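Local coordinates for protein UDP-N-acetylglucosamine 4-epimerase (Bacillus cereus, PDB 3M2P) that probably interconverts UDP-N-acetylglucosamine and UDP-N-acetylgalactosamine by inverting C4 of the sugar, as a nucleotide-binding member of the NAD(P)-dependent epimerase/dehydratase family, at residues Ala191-Phe199 against Ile260-Ser268; Asn157-Gly165 against Glu198-Val209. One frame throughout, in Å; residues are numbered along the deposited sequence.

Contact 1 (Ala191-Phe199 against Ile260-Ser268); sequences ANSVAKREF and IHSSYMDSS
Ile-260 meets the other segment with its CG2 branch, which lies 4.2 Å from Ala-195 CB and also touches the guanidinium end of Arg-197, with 3.7 Å between Ile-260 CG2 and Arg-197 NE. The two long side chains cross at about a right angle. The bend of Arg-197 at chi3 (-89°) brings NE obliquely against the isoleucine, while NH2 goes on to Asn-232. The CB of His-261 turns away, and this residue contributes mainly backbone: Ala-195 CB packs on its carbonyl carbon and Arg-197 CG on its oxygen. At Ser-262 the hydroxyl takes over, OG accepting an almost straight bond from Lys-196 N (2.7 Å, N-H...O 169°). Ser-263 then forms the centre of the pairing. Its N donates to Lys-196 O (2.8 Å) and its O accepts from Glu-198 N (2.7 Å), so that Arg-197 is bracketed between the two bonds, while the Ser-263 OG is hydrogen-bonded to His-162 NE2. The ring of Tyr-264 places CD1 in plane beside Lys-196 O, 3.5 Å away, with the aliphatic base of Lys-196 against CE1. At selenomethionine Met-265 the backbone N donates to OE1 of Glu-198, at a modelled distance too short to be taken literally. The extended glutamate side chain, with CG anti to its backbone N (chi1 -167°), reaches across from the strand to the loop, and its OE2 has weak bonds to the backbone N of Ser-226 and Gly-227. Such bracketing of one residue by two bonds, with the chains running in nearly the same direction, is the pattern of an isolated parallel beta bridge, here tying the loop ahead of helix 268-273 to strand 197-201 in the main mixed sheet.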
ATOM      1  N   ALA A 191     -12.069  22.872 -17.786  1.00 48.25           N
ATOM      2  CA  ALA A 191     -13.066  23.681 -17.094  1.00 48.81           C
ATOM      3  C   ALA A 191     -12.398  24.353 -15.895  1.00 48.78           C
ATOM      4  O   ALA A 191     -11.208  24.161 -15.663  1.00 47.87           O
ATOM      5  CB  ALA A 191     -14.244  22.829 -16.656  1.00 47.54           C
ATOM      6  N   ASN A 192     -13.150  25.155 -15.151  1.00 48.38           N
ATOM      7  CA  ASN A 192     -12.627  25.729 -13.920  1.00 47.32           C
ATOM      8  C   ASN A 192     -12.715  24.737 -12.779  1.00 47.93           C
ATOM      9  O   ASN A 192     -13.619  23.909 -12.738  1.00 48.33           O
ATOM     10  CB  ASN A 192     -13.392  26.989 -13.550  1.00 47.56           C
ATOM     11  CG  ASN A 192     -12.712  28.235 -14.035  1.00 48.38           C
ATOM     12  OD1 ASN A 192     -11.492  28.398 -13.881  1.00 47.81           O
ATOM     13  ND2 ASN A 192     -13.494  29.137 -14.623  1.00 46.99           N
ATOM     14  N   SER A 193     -11.775  24.819 -11.849  1.00 47.64           N
ATOM     15  CA  SER A 193     -11.785  23.904 -10.721  1.00 46.81           C
ATOM     16  C   SER A 193     -11.414  24.624  -9.456  1.00 44.96           C
ATOM     17  O   SER A 193     -10.640  25.577  -9.474  1.00 44.63           O
ATOM     18  CB  SER A 193     -10.835  22.719 -10.944  1.00 47.66           C
ATOM     19  OG  SER A 193     -11.250  21.583 -10.194  1.00 48.08           O
ATOM     20  N   VAL A 194     -11.981  24.152  -8.356  1.00 46.31           N
ATOM     21  CA  VAL A 194     -11.696  24.705  -7.046  1.00 46.23           C
ATOM     22  C   VAL A 194     -10.683  23.828  -6.292  1.00 44.67           C
ATOM     23  O   VAL A 194     -10.196  24.204  -5.227  1.00 45.32           O
ATOM     24  CB  VAL A 194     -12.998  24.893  -6.238  1.00 45.08           C
ATOM     25  CG1 VAL A 194     -12.728  25.681  -4.965  1.00 47.28           C
ATOM     26  CG2 VAL A 194     -14.012  25.626  -7.076  1.00 44.07           C
ATOM     27  N   ALA A 195     -10.353  22.675  -6.869  1.00 44.25           N
ATOM     28  CA  ALA A 195      -9.407  21.740  -6.267  1.00 43.61           C
ATOM     29  C   ALA A 195      -8.001  22.319  -6.220  1.00 43.94           C
ATOM     30  O   ALA A 195      -7.565  22.984  -7.158  1.00 43.49           O
ATOM     31  CB  ALA A 195      -9.407  20.433  -7.022  1.00 45.13           C
ATOM     32  N   LYS A 196      -7.307  22.058  -5.112  1.00 44.17           N
ATOM     33  CA  LYS A 196      -5.974  22.594  -4.853  1.00 43.43           C
ATOM     34  C   LYS A 196      -4.971  21.453  -4.775  1.00 43.12           C
ATOM     35  O   LYS A 196      -5.185  20.476  -4.051  1.00 42.53           O
ATOM     36  CB  LYS A 196      -5.968  23.394  -3.550  1.00 43.01           C
ATOM     37  CG  LYS A 196      -6.619  24.759  -3.687  1.00 46.14           C
ATOM     38  CD  LYS A 196      -6.989  25.398  -2.346  1.00 49.15           C
ATOM     39  CE  LYS A 196      -7.284  26.902  -2.524  1.00 50.81           C
ATOM     40  NZ  LYS A 196      -8.200  27.486  -1.481  1.00 52.83           N
ATOM     41  N   ARG A 197      -3.885  21.577  -5.535  1.00 42.73           N
ATOM     42  CA  ARG A 197      -2.869  20.529  -5.629  1.00 42.24           C
ATOM     43  C   ARG A 197      -1.497  21.076  -5.250  1.00 41.90           C
ATOM     44  O   ARG A 197      -1.131  22.163  -5.674  1.00 42.26           O
ATOM     45  CB  ARG A 197      -2.831  19.946  -7.047  1.00 43.97           C
ATOM     46  CG  ARG A 197      -4.051  19.094  -7.419  1.00 44.98           C
ATOM     47  CD  ARG A 197      -3.798  18.291  -8.688  1.00 46.41           C
ATOM     48  NE  ARG A 197      -4.161  19.027  -9.896  1.00 50.18           N
ATOM     49  CZ  ARG A 197      -3.751  18.716 -11.127  1.00 51.74           C
ATOM     50  NH1 ARG A 197      -2.935  17.695 -11.331  1.00 49.98           N
ATOM     51  NH2 ARG A 197      -4.144  19.444 -12.164  1.00 53.89           N
ATOM     52  N   GLU A 198      -0.737  20.328  -4.451  1.00 41.46           N
ATOM     53  CA  GLU A 198       0.540  20.828  -3.944  1.00 40.37           C
ATOM     54  C   GLU A 198       1.691  20.502  -4.888  1.00 40.16           C
ATOM     55  O   GLU A 198       1.863  19.355  -5.279  1.00 39.62           O
ATOM     56  CB  GLU A 198       0.808  20.257  -2.562  1.00 39.91           C
ATOM     57  CG  GLU A 198       1.936  20.918  -1.790  1.00 40.24           C
ATOM     58  CD  GLU A 198       1.997  20.395  -0.365  1.00 40.16           C
ATOM     59  OE1 GLU A 198       1.141  19.541  -0.033  1.00 38.81           O
ATOM     60  OE2 GLU A 198       2.884  20.823   0.419  1.00 41.05           O
ATOM     61  N   PHE A 199       2.466  21.520  -5.258  1.00 41.18           N
ATOM     62  CA  PHE A 199       3.564  21.357  -6.210  1.00 40.23           C
ATOM     63  C   PHE A 199       4.937  21.647  -5.601  1.00 40.08           C
ATOM     64  O   PHE A 199       5.226  22.776  -5.208  1.00 41.00           O
ATOM     65  CB  PHE A 199       3.350  22.263  -7.411  1.00 40.14           C
ATOM     66  CG  PHE A 199       2.165  21.895  -8.237  1.00 41.41           C
ATOM     67  CD1 PHE A 199       0.912  22.410  -7.944  1.00 41.20           C
ATOM     68  CD2 PHE A 199       2.302  21.049  -9.328  1.00 41.68           C
ATOM     69  CE1 PHE A 199      -0.178  22.083  -8.711  1.00 40.37           C
ATOM     70  CE2 PHE A 199       1.207  20.716 -10.101  1.00 41.58           C
ATOM     71  CZ  PHE A 199      -0.033  21.229  -9.785  1.00 42.24           C
ATOM     72  N   ILE A 260     -10.862  16.460 -11.299  1.00 55.17           N
ATOM     73  CA  ILE A 260      -9.690  16.810 -10.511  1.00 53.13           C
ATOM     74  C   ILE A 260     -10.009  16.843  -9.032  1.00 52.04           C
ATOM     75  O   ILE A 260     -11.041  17.369  -8.629  1.00 52.44           O
ATOM     76  CB  ILE A 260      -9.140  18.172 -10.936  1.00 51.87           C
ATOM     77  CG1 ILE A 260      -9.053  18.236 -12.462  1.00 53.71           C
ATOM     78  CG2 ILE A 260      -7.782  18.420 -10.310  1.00 51.26           C
ATOM     79  CD1 ILE A 260      -7.885  19.051 -12.981  1.00 53.71           C
ATOM     80  N   HIS A 261      -9.122  16.271  -8.222  1.00 50.57           N
ATOM     81  CA  HIS A 261      -9.308  16.286  -6.772  1.00 49.27           C
ATOM     82  C   HIS A 261      -8.194  17.060  -6.058  1.00 46.84           C
ATOM     83  O   HIS A 261      -7.110  17.256  -6.612  1.00 46.75           O
ATOM     84  CB  HIS A 261      -9.448  14.856  -6.230  1.00 48.68           C
ATOM     85  CG  HIS A 261     -10.650  14.132  -6.760  1.00 52.07           C
ATOM     86  ND1 HIS A 261     -10.585  13.251  -7.820  1.00 53.59           N
ATOM     87  CD2 HIS A 261     -11.955  14.178  -6.394  1.00 52.75           C
ATOM     88  CE1 HIS A 261     -11.792  12.777  -8.077  1.00 52.73           C
ATOM     89  NE2 HIS A 261     -12.641  13.322  -7.223  1.00 53.64           N
ATOM     90  N   SER A 262      -8.467  17.520  -4.840  1.00 44.76           N
ATOM     91  CA  SER A 262      -7.460  18.247  -4.069  1.00 43.91           C
ATOM     92  C   SER A 262      -6.403  17.330  -3.462  1.00 41.74           C
ATOM     93  O   SER A 262      -6.718  16.257  -2.959  1.00 41.39           O
ATOM     94  CB  SER A 262      -8.117  19.067  -2.960  1.00 43.04           C
ATOM     95  OG  SER A 262      -8.601  20.292  -3.466  1.00 43.48           O
ATOM     96  N   SER A 263      -5.146  17.755  -3.508  1.00 40.89           N
ATOM     97  CA  SER A 263      -4.098  17.046  -2.774  1.00 40.16           C
ATOM     98  C   SER A 263      -2.988  17.969  -2.284  1.00 38.47           C
ATOM     99  O   SER A 263      -2.263  18.571  -3.067  1.00 38.29           O
ATOM    100  CB  SER A 263      -3.534  15.863  -3.578  1.00 40.00           C
ATOM    101  OG  SER A 263      -3.055  16.256  -4.851  1.00 39.42           O
ATOM    102  N   TYR A 264      -2.878  18.083  -0.968  1.00 38.05           N
ATOM    103  CA  TYR A 264      -1.793  18.830  -0.357  1.00 38.42           C
ATOM    104  C   TYR A 264      -1.535  18.294   1.030  1.00 37.87           C
ATOM    105  O   TYR A 264      -2.370  17.587   1.585  1.00 38.06           O
ATOM    106  CB  TYR A 264      -2.094  20.328  -0.306  1.00 38.94           C
ATOM    107  CG  TYR A 264      -3.465  20.712   0.223  1.00 38.53           C
ATOM    108  CD1 TYR A 264      -4.529  20.913  -0.648  1.00 39.77           C
ATOM    109  CD2 TYR A 264      -3.688  20.905   1.584  1.00 37.77           C
ATOM    110  CE1 TYR A 264      -5.775  21.274  -0.188  1.00 39.93           C
ATOM    111  CE2 TYR A 264      -4.940  21.264   2.057  1.00 37.90           C
ATOM    112  CZ  TYR A 264      -5.980  21.457   1.162  1.00 38.50           C
ATOM    113  OH  TYR A 264      -7.233  21.832   1.596  1.00 36.81           O
HETATM  114  N   MSE A 265      -0.385  18.632   1.595  1.00 38.00           N
HETATM  115  CA  MSE A 265       0.007  18.066   2.876  1.00 37.49           C
HETATM  116  C   MSE A 265       0.472  19.090   3.875  1.00 36.48           C
HETATM  117  O   MSE A 265       0.985  20.149   3.532  1.00 35.75           O
HETATM  118  CB  MSE A 265       1.142  17.059   2.703  1.00 36.32           C
HETATM  119  CG  MSE A 265       0.817  15.875   1.839  1.00 38.34           C
HETATM  120 SE   MSE A 265       2.447  14.967   1.297  1.00 52.79          SE
HETATM  121  CE  MSE A 265       3.407  16.506   0.540  1.00 36.83           C
ATOM    122  N   ASP A 266       0.322  18.705   5.132  1.00 36.97           N
ATOM    123  CA  ASP A 266       0.918  19.370   6.266  1.00 35.68           C
ATOM    124  C   ASP A 266       2.345  18.836   6.425  1.00 36.49           C
ATOM    125  O   ASP A 266       2.546  17.640   6.644  1.00 36.78           O
ATOM    126  CB  ASP A 266       0.066  19.026   7.479  1.00 35.25           C
ATOM    127  CG  ASP A 266       0.651  19.518   8.757  1.00 36.55           C
ATOM    128  OD1 ASP A 266       1.737  20.121   8.701  1.00 37.66           O
ATOM    129  OD2 ASP A 266       0.024  19.293   9.817  1.00 37.22           O
ATOM    130  N   SER A 267       3.344  19.699   6.289  1.00 36.64           N
ATOM    131  CA  SER A 267       4.732  19.235   6.375  1.00 36.81           C
ATOM    132  C   SER A 267       5.460  19.651   7.662  1.00 37.47           C
ATOM    133  O   SER A 267       6.694  19.743   7.688  1.00 36.96           O
ATOM    134  CB  SER A 267       5.524  19.678   5.147  1.00 36.48           C
ATOM    135  OG  SER A 267       4.987  19.099   3.976  1.00 36.97           O
ATOM    136  N   SER A 268       4.686  19.899   8.717  1.00 36.95           N
ATOM    137  CA  SER A 268       5.230  20.173  10.037  1.00 37.06           C
ATOM    138  C   SER A 268       6.385  19.226  10.364  1.00 38.46           C
ATOM    139  O   SER A 268       7.529  19.658  10.499  1.00 38.24           O
ATOM    140  CB  SER A 268       4.144  20.003  11.099  1.00 38.72           C
ATOM    141  OG  SER A 268       3.021  20.813  10.827  1.00 40.15           O
TER

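Contact 2 (Asn157-Gly165 against Glu198-Val209)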
ATOM      1  N   ASN A 157      11.333   7.282   4.666  1.00 33.77           N
ATOM      2  CA  ASN A 157      10.381   7.415   3.568  1.00 32.52           C
ATOM      3  C   ASN A 157       9.906   8.856   3.390  1.00 33.21           C
ATOM      4  O   ASN A 157       9.366   9.461   4.318  1.00 33.58           O
ATOM      5  CB  ASN A 157       9.171   6.527   3.824  1.00 32.82           C
ATOM      6  CG  ASN A 157       9.524   5.066   3.861  1.00 32.90           C
ATOM      7  OD1 ASN A 157       9.021   4.315   4.693  1.00 32.77           O
ATOM      8  ND2 ASN A 157      10.387   4.649   2.953  1.00 33.59           N
ATOM      9  N   LEU A 158      10.093   9.396   2.192  1.00 31.78           N
ATOM     10  CA  LEU A 158       9.713  10.770   1.897  1.00 32.01           C
ATOM     11  C   LEU A 158       8.502  10.825   0.975  1.00 32.29           C
ATOM     12  O   LEU A 158       8.626  10.586  -0.221  1.00 33.58           O
ATOM     13  CB  LEU A 158      10.873  11.495   1.213  1.00 32.38           C
ATOM     14  CG  LEU A 158      12.201  11.575   1.957  1.00 31.94           C
ATOM     15  CD1 LEU A 158      13.210  12.375   1.157  1.00 32.22           C
ATOM     16  CD2 LEU A 158      11.978  12.191   3.316  1.00 32.33           C
ATOM     17  N   ARG A 159       7.335  11.145   1.514  1.00 31.82           N
ATOM     18  CA  ARG A 159       6.156  11.321   0.667  1.00 32.71           C
ATOM     19  C   ARG A 159       6.148  12.680  -0.059  1.00 33.95           C
ATOM     20  O   ARG A 159       5.548  13.640   0.419  1.00 33.84           O
ATOM     21  CB  ARG A 159       4.875  11.121   1.475  1.00 31.56           C
ATOM     22  CG  ARG A 159       4.731   9.719   1.989  1.00 31.25           C
ATOM     23  CD  ARG A 159       3.545   9.561   2.895  1.00 31.24           C
ATOM     24  NE  ARG A 159       3.322   8.155   3.219  1.00 32.30           N
ATOM     25  CZ  ARG A 159       2.629   7.730   4.273  1.00 33.25           C
ATOM     26  NH1 ARG A 159       2.092   8.603   5.121  1.00 33.41           N
ATOM     27  NH2 ARG A 159       2.464   6.430   4.483  1.00 31.29           N
ATOM     28  N   PHE A 160       6.817  12.742  -1.213  1.00 33.79           N
ATOM     29  CA  PHE A 160       6.879  13.951  -2.037  1.00 33.79           C
ATOM     30  C   PHE A 160       5.522  14.421  -2.534  1.00 34.97           C
ATOM     31  O   PHE A 160       4.676  13.613  -2.906  1.00 35.37           O
ATOM     32  CB  PHE A 160       7.783  13.735  -3.254  1.00 33.88           C
ATOM     33  CG  PHE A 160       9.218  13.517  -2.907  1.00 34.29           C
ATOM     34  CD1 PHE A 160       9.941  14.499  -2.251  1.00 33.97           C
ATOM     35  CD2 PHE A 160       9.847  12.334  -3.236  1.00 33.87           C
ATOM     36  CE1 PHE A 160      11.245  14.302  -1.925  1.00 33.74           C
ATOM     37  CE2 PHE A 160      11.156  12.130  -2.915  1.00 33.38           C
ATOM     38  CZ  PHE A 160      11.856  13.112  -2.252  1.00 34.77           C
ATOM     39  N   ALA A 161       5.327  15.737  -2.544  1.00 36.61           N
ATOM     40  CA  ALA A 161       4.167  16.337  -3.194  1.00 37.48           C
ATOM     41  C   ALA A 161       4.415  16.266  -4.694  1.00 36.85           C
ATOM     42  O   ALA A 161       5.394  15.673  -5.125  1.00 37.18           O
ATOM     43  CB  ALA A 161       3.966  17.783  -2.738  1.00 37.42           C
ATOM     44  N   HIS A 162       3.540  16.852  -5.492  1.00 36.55           N
ATOM     45  CA  HIS A 162       3.674  16.723  -6.934  1.00 37.64           C
ATOM     46  C   HIS A 162       4.921  17.420  -7.448  1.00 37.14           C
ATOM     47  O   HIS A 162       5.073  18.621  -7.299  1.00 38.14           O
ATOM     48  CB  HIS A 162       2.409  17.222  -7.636  1.00 38.23           C
ATOM     49  CG  HIS A 162       1.167  16.555  -7.141  1.00 37.97           C
ATOM     50  ND1 HIS A 162       0.855  15.251  -7.449  1.00 36.38           N
ATOM     51  CD2 HIS A 162       0.180  16.995  -6.323  1.00 39.77           C
ATOM     52  CE1 HIS A 162      -0.280  14.919  -6.858  1.00 37.98           C
ATOM     53  NE2 HIS A 162      -0.707  15.958  -6.164  1.00 39.33           N
ATOM     54  N   LEU A 163       5.820  16.658  -8.051  1.00 36.23           N
ATOM     55  CA  LEU A 163       7.076  17.233  -8.494  1.00 38.85           C
ATOM     56  C   LEU A 163       6.925  17.981  -9.822  1.00 40.35           C
ATOM     57  O   LEU A 163       6.246  17.510 -10.739  1.00 40.35           O
ATOM     58  CB  LEU A 163       8.181  16.164  -8.591  1.00 38.44           C
ATOM     59  CG  LEU A 163       8.503  15.330  -7.343  1.00 39.12           C
ATOM     60  CD1 LEU A 163       7.268  14.523  -6.963  1.00 40.81           C
ATOM     61  CD2 LEU A 163       9.691  14.378  -7.541  1.00 36.22           C
ATOM     62  N   TYR A 164       7.553  19.152  -9.910  1.00 39.02           N
ATOM     63  CA  TYR A 164       7.728  19.823 -11.189  1.00 41.12           C
ATOM     64  C   TYR A 164       9.157  20.319 -11.306  1.00 42.28           C
ATOM     65  O   TYR A 164       9.822  20.551 -10.295  1.00 41.05           O
ATOM     66  CB  TYR A 164       6.748  20.981 -11.350  1.00 42.11           C
ATOM     67  CG  TYR A 164       6.951  22.103 -10.368  1.00 41.43           C
ATOM     68  CD1 TYR A 164       6.268  22.122  -9.161  1.00 40.81           C
ATOM     69  CD2 TYR A 164       7.818  23.143 -10.648  1.00 41.69           C
ATOM     70  CE1 TYR A 164       6.453  23.139  -8.262  1.00 40.53           C
ATOM     71  CE2 TYR A 164       8.011  24.170  -9.748  1.00 41.09           C
ATOM     72  CZ  TYR A 164       7.324  24.164  -8.561  1.00 41.27           C
ATOM     73  OH  TYR A 164       7.497  25.192  -7.663  1.00 42.79           O
ATOM     74  N   GLY A 165       9.633  20.474 -12.536  1.00 44.13           N
ATOM     75  CA  GLY A 165      10.995  20.938 -12.759  1.00 45.22           C
ATOM     76  C   GLY A 165      11.275  21.541 -14.128  1.00 47.46           C
ATOM     77  O   GLY A 165      10.368  21.984 -14.834  1.00 49.22           O
ATOM     78  N   GLU A 198      -0.737  20.328  -4.451  1.00 41.46           N
ATOM     79  CA  GLU A 198       0.540  20.828  -3.944  1.00 40.37           C
ATOM     80  C   GLU A 198       1.691  20.502  -4.888  1.00 40.16           C
ATOM     81  O   GLU A 198       1.863  19.355  -5.279  1.00 39.62           O
ATOM     82  CB  GLU A 198       0.808  20.257  -2.562  1.00 39.91           C
ATOM     83  CG  GLU A 198       1.936  20.918  -1.790  1.00 40.24           C
ATOM     84  CD  GLU A 198       1.997  20.395  -0.365  1.00 40.16           C
ATOM     85  OE1 GLU A 198       1.141  19.541  -0.033  1.00 38.81           O
ATOM     86  OE2 GLU A 198       2.884  20.823   0.419  1.00 41.05           O
ATOM     87  N   PHE A 199       2.466  21.520  -5.258  1.00 41.18           N
ATOM     88  CA  PHE A 199       3.564  21.357  -6.210  1.00 40.23           C
ATOM     89  C   PHE A 199       4.937  21.647  -5.601  1.00 40.08           C
ATOM     90  O   PHE A 199       5.226  22.776  -5.208  1.00 41.00           O
ATOM     91  CB  PHE A 199       3.350  22.263  -7.411  1.00 40.14           C
ATOM     92  CG  PHE A 199       2.165  21.895  -8.237  1.00 41.41           C
ATOM     93  CD1 PHE A 199       0.912  22.410  -7.944  1.00 41.20           C
ATOM     94  CD2 PHE A 199       2.302  21.049  -9.328  1.00 41.68           C
ATOM     95  CE1 PHE A 199      -0.178  22.083  -8.711  1.00 40.37           C
ATOM     96  CE2 PHE A 199       1.207  20.716 -10.101  1.00 41.58           C
ATOM     97  CZ  PHE A 199      -0.033  21.229  -9.785  1.00 42.24           C
ATOM     98  N   LEU A 200       5.785  20.624  -5.545  1.00 38.83           N
ATOM     99  CA  LEU A 200       7.107  20.747  -4.946  1.00 39.06           C
ATOM    100  C   LEU A 200       8.178  20.797  -6.012  1.00 39.02           C
ATOM    101  O   LEU A 200       8.327  19.860  -6.781  1.00 39.58           O
ATOM    102  CB  LEU A 200       7.377  19.567  -4.015  1.00 38.58           C
ATOM    103  CG  LEU A 200       8.806  19.413  -3.502  1.00 37.82           C
ATOM    104  CD1 LEU A 200       9.131  20.515  -2.517  1.00 38.71           C
ATOM    105  CD2 LEU A 200       8.982  18.060  -2.856  1.00 36.34           C
ATOM    106  N   TYR A 201       8.925  21.892  -6.050  1.00 39.64           N
ATOM    107  CA  TYR A 201       9.993  22.061  -7.023  1.00 40.13           C
ATOM    108  C   TYR A 201      11.026  20.954  -6.840  1.00 39.81           C
ATOM    109  O   TYR A 201      11.388  20.623  -5.715  1.00 39.45           O
ATOM    110  CB  TYR A 201      10.616  23.449  -6.851  1.00 41.08           C
ATOM    111  CG  TYR A 201      11.648  23.859  -7.884  1.00 41.81           C
ATOM    112  CD1 TYR A 201      11.681  23.287  -9.144  1.00 41.42           C
ATOM    113  CD2 TYR A 201      12.569  24.862  -7.599  1.00 43.57           C
ATOM    114  CE1 TYR A 201      12.625  23.682 -10.074  1.00 42.90           C
ATOM    115  CE2 TYR A 201      13.512  25.270  -8.526  1.00 43.97           C
ATOM    116  CZ  TYR A 201      13.539  24.676  -9.759  1.00 44.40           C
ATOM    117  OH  TYR A 201      14.495  25.078 -10.669  1.00 44.50           O
ATOM    118  N   ALA A 202      11.475  20.368  -7.947  1.00 39.69           N
ATOM    119  CA  ALA A 202      12.457  19.296  -7.902  1.00 38.77           C
ATOM    120  C   ALA A 202      13.693  19.690  -7.094  1.00 39.69           C
ATOM    121  O   ALA A 202      14.241  18.874  -6.363  1.00 39.99           O
ATOM    122  CB  ALA A 202      12.854  18.879  -9.308  1.00 39.39           C
ATOM    123  N   LYS A 203      14.133  20.940  -7.222  1.00 40.90           N
ATOM    124  CA  LYS A 203      15.328  21.420  -6.516  1.00 39.95           C
ATOM    125  C   LYS A 203      15.139  21.343  -4.998  1.00 38.42           C
ATOM    126  O   LYS A 203      16.057  20.986  -4.270  1.00 38.13           O
ATOM    127  CB  LYS A 203      15.638  22.847  -6.954  1.00 40.63           C
ATOM    128  CG  LYS A 203      17.087  23.153  -7.202  1.00 40.99           C
ATOM    129  CD  LYS A 203      17.254  23.777  -8.583  1.00 43.51           C
ATOM    130  CE  LYS A 203      17.990  25.126  -8.543  1.00 46.12           C
ATOM    131  NZ  LYS A 203      19.231  25.130  -7.692  1.00 48.63           N
ATOM    132  N   ASP A 204      13.933  21.659  -4.537  1.00 38.67           N
ATOM    133  CA  ASP A 204      13.571  21.551  -3.128  1.00 38.09           C
ATOM    134  C   ASP A 204      13.382  20.108  -2.661  1.00 38.13           C
ATOM    135  O   ASP A 204      13.497  19.816  -1.476  1.00 37.69           O
ATOM    136  CB  ASP A 204      12.278  22.317  -2.860  1.00 39.62           C
ATOM    137  CG  ASP A 204      12.477  23.830  -2.852  1.00 42.05           C
ATOM    138  OD1 ASP A 204      13.573  24.300  -2.451  1.00 41.02           O
ATOM    139  OD2 ASP A 204      11.519  24.540  -3.240  1.00 42.14           O
ATOM    140  N   ALA A 205      13.060  19.213  -3.586  1.00 37.85           N
ATOM    141  CA  ALA A 205      12.926  17.804  -3.255  1.00 37.38           C
ATOM    142  C   ALA A 205      14.307  17.173  -3.078  1.00 37.87           C
ATOM    143  O   ALA A 205      14.533  16.361  -2.165  1.00 36.94           O
ATOM    144  CB  ALA A 205      12.137  17.075  -4.328  1.00 37.61           C
ATOM    145  N   ALA A 206      15.229  17.552  -3.959  1.00 37.80           N
ATOM    146  CA  ALA A 206      16.612  17.137  -3.823  1.00 37.15           C
ATOM    147  C   ALA A 206      17.182  17.721  -2.537  1.00 37.39           C
ATOM    148  O   ALA A 206      18.068  17.128  -1.926  1.00 37.42           O
ATOM    149  CB  ALA A 206      17.419  17.574  -5.015  1.00 37.25           C
ATOM    150  N   LYS A 207      16.665  18.879  -2.122  1.00 37.71           N
ATOM    151  CA  LYS A 207      17.109  19.498  -0.872  1.00 37.45           C
ATOM    152  C   LYS A 207      16.717  18.646   0.325  1.00 37.10           C
ATOM    153  O   LYS A 207      17.542  18.376   1.198  1.00 36.96           O
ATOM    154  CB  LYS A 207      16.559  20.920  -0.709  1.00 37.13           C
ATOM    155  CG  LYS A 207      16.955  21.602   0.613  1.00 37.21           C
ATOM    156  CD  LYS A 207      16.571  23.072   0.600  1.00 38.69           C
ATOM    157  CE  LYS A 207      17.050  23.829   1.827  1.00 39.01           C
ATOM    158  NZ  LYS A 207      16.021  23.953   2.894  1.00 39.05           N
ATOM    159  N   SER A 208      15.457  18.221   0.356  1.00 36.65           N
ATOM    160  CA  SER A 208      14.958  17.402   1.451  1.00 36.80           C
ATOM    161  C   SER A 208      15.681  16.047   1.521  1.00 36.55           C
ATOM    162  O   SER A 208      15.838  15.474   2.600  1.00 35.50           O
ATOM    163  CB  SER A 208      13.444  17.211   1.334  1.00 36.31           C
ATOM    164  OG  SER A 208      13.111  16.491   0.160  1.00 36.04           O
ATOM    165  N   VAL A 209      16.120  15.534   0.375  1.00 36.43           N
ATOM    166  CA  VAL A 209      16.926  14.314   0.372  1.00 36.33           C
ATOM    167  C   VAL A 209      18.223  14.565   1.148  1.00 36.74           C
ATOM    168  O   VAL A 209      18.617  13.775   2.006  1.00 36.80           O
ATOM    169  CB  VAL A 209      17.234  13.809  -1.067  1.00 35.37           C
ATOM    170  CG1 VAL A 209      18.393  12.846  -1.052  1.00 35.92           C
ATOM    171  CG2 VAL A 209      16.016  13.142  -1.673  1.00 34.82           C
TER
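Tyr-164 lays one face of its ring over Tyr-201 CA, a CH-pi contact 3.9 Å from CA to the ring centroid and 18° off the normal. The Tyr-201 ring is nearly parallel (13°) but slid aside, so the two barely overlap. The pair belongs to a Rossmann-type alpha/beta fold, in which strand 162-164 runs parallel to strand 198-201 and helix 202-209 then returns antiparallel along strand 157-160, axes 10.6 Å apart. Tyr-164 has CG between its backbone N and carbonyl carbon (chi1 65°), which folds the ring across the neighbouring strand, its edge beside Phe-199 O. The strands are joined by backbone bonds from His-162 N to Glu-198 O, Leu-200 N to His-162 O and, weakly, Tyr-164 N to Leu-200 O. Ala-202 N, in the first turn of the helix, donates to Tyr-164 O. Gly-165 and Leu-163 lie beside Phe-13 and Leu-14, which bind UDP in a structure of this protein. Between strand 157-160 and the helix, Phe-160 packs its CD1-CE1 side against Leu-200 CD2 and Ala-205 CB, its CE1 edge 3.6 Å from Ser-208 OG, which itself donates to Ala-205 O at 2.7 Å.

Overall arrangement
Strand 197-201 is common to both contacts, which share Glu-198 and Phe-199 and have centres about 15 Å apart. Contact 2 lies deep, about 5 Å from the centre of the chain, where the strand joins 154-164 in the mixed sheet and runs into helix 202-212; contact 1 sits at the surface, about 16 Å out, toward the strand's outer part, around Arg-197. In the chain the segments alternate: 157-165, then 191-199 running straight into 198-209, then 260-268. They also touch directly, with a probable hydrogen bond between Ser-263 and His-162 and Met-265 packed on Ala-161. The late loop is fastened to strand 197-201 and to its neighbour 154-164, whose far end lies beside the UDP-binding residues Phe-13 and Leu-14.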